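Local atomic coordinates of predicted ancestral HMA domain of Pik-1 from Oryza spp. (Synthetic construct, PDB entry 7BNT), a protein that probably binds fungal effector proteins, as the integrated HMA domains of modern rice Pik-1 immune receptors bind AVR-Pik. Residues P13-S16 against D17-S21. Sequence-based numbering, arbitrary orientation.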
# COMPACT_ATOMS: atom_id res chain seq x y z
N PRO B 13 -10.80 6.36 -5.45
CA PRO B 13 -11.35 6.87 -6.70
C PRO B 13 -10.23 7.08 -7.71
O PRO B 13 -9.13 7.54 -7.38
CB PRO B 13 -12.02 8.17 -6.26
CG PRO B 13 -11.18 8.59 -5.07
CD PRO B 13 -10.97 7.30 -4.34
N MET B 14 -10.56 6.73 -8.95
CA MET B 14 -9.66 6.83 -10.10
C MET B 14 -10.18 7.89 -11.07
O MET B 14 -9.90 7.77 -12.26
CB MET B 14 -9.58 5.45 -10.75
CG MET B 14 -8.96 4.43 -9.81
SD MET B 14 -7.19 4.72 -9.57
CE MET B 14 -6.55 3.95 -11.07
N ALA B 15 -10.76 8.97 -10.55
CA ALA B 15 -11.28 10.05 -11.41
C ALA B 15 -10.13 10.59 -12.26
O ALA B 15 -10.36 10.99 -13.42
CB ALA B 15 -11.92 11.14 -10.57
N SER B 16 -8.95 10.69 -11.68
CA SER B 16 -7.74 11.26 -12.32
C SER B 16 -6.52 10.83 -11.52
O SER B 16 -6.67 10.43 -10.35
CB SER B 16 -7.84 12.76 -12.42
OG SER B 16 -7.77 13.34 -11.13
N ASP B 17 -5.36 10.99 -12.12
CA ASP B 17 -4.05 10.82 -11.44
C ASP B 17 -4.01 11.75 -10.22
O ASP B 17 -3.61 11.28 -9.14
CB ASP B 17 -2.91 11.05 -12.43
CG ASP B 17 -1.54 10.82 -11.82
OD1 ASP B 17 -1.31 9.70 -11.30
OD2 ASP B 17 -0.73 11.77 -11.85
N LYS B 18 -4.43 13.01 -10.36
CA LYS B 18 -4.46 14.01 -9.27
C LYS B 18 -5.38 13.54 -8.14
O LYS B 18 -5.00 13.66 -6.97
CB LYS B 18 -4.95 15.35 -9.81
CG LYS B 18 -5.27 16.38 -8.73
CD LYS B 18 -5.02 17.80 -9.15
CE LYS B 18 -5.34 18.78 -8.05
NZ LYS B 18 -4.85 20.14 -8.38
N CYS B 19 -6.56 13.01 -8.46
CA CYS B 19 -7.48 12.46 -7.44
C CYS B 19 -6.79 11.32 -6.66
O CYS B 19 -6.88 11.24 -5.43
CB CYS B 19 -8.71 11.96 -8.17
SG CYS B 19 -9.99 11.40 -7.03
N ARG B 20 -6.17 10.40 -7.38
CA ARG B 20 -5.49 9.26 -6.75
C ARG B 20 -4.35 9.79 -5.86
O ARG B 20 -4.20 9.31 -4.72
CB ARG B 20 -5.01 8.29 -7.83
CG ARG B 20 -4.35 7.05 -7.26
CD ARG B 20 -4.01 6.04 -8.33
NE ARG B 20 -3.01 6.59 -9.24
CZ ARG B 20 -2.46 5.94 -10.25
NH1 ARG B 20 -2.81 4.71 -10.53
NH2 ARG B 20 -1.56 6.56 -11.00
N SER B 21 -3.64 10.81 -6.32
CA SER B 21 -2.57 11.46 -5.54
C SER B 21 -3.13 12.19 -4.29
O SER B 21 -2.46 12.14 -3.23
CB SER B 21 -1.79 12.37 -6.42
OG SER B 21 -0.99 11.62 -7.34
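S16 and C19 meet in an N-cap, a worked example of how a serine can begin a helix while the loop before it folds back over the first turn. The loop joins strand 6-11 to helix 17-28 in the ferredoxin-like βαββαβ fold of HMA domains, at the place where metal-binding relatives carry their MxCxxC motif; judged by sequence, S16 probably stands at the first cysteine position and C19 at the second. S16 OG accepts the backbone N-H of C19 at 2.9 Å and 163°, and the carbonyl O of S16 takes the N-H of R20, the first i to i+4 bond of the helix. With chi1 at 68°, the hydroxyl of S16 lies between its own N and carbonyl carbon, turned toward the incoming amide. Losing the hydroxyl, as with an alanine here, is likely to leave the C19 amide without its capping acceptor and to weaken the start of the helix.

The tight part gathers round the C19 thiol, which leans into the loop: P13 CG lies 3.6 Å from C19 SG, and A15 CB approaches it at 4.0 Å, while V66 touches the same side chain from another loop. The looser side is that of M14, which is exposed and lies against the partly exposed R20. M14 bends at chi2 and chi3 to bring its thioether back to the helix, SD resting 3.7 Å from R20 CD. The R20 guanidinium is held at both ends: NH1 donates to the backbone O of R43, and R20 NH2 forms a salt bridge with D17 OD1 at 3.2 Å, nearly along the C-O axis of that oxygen.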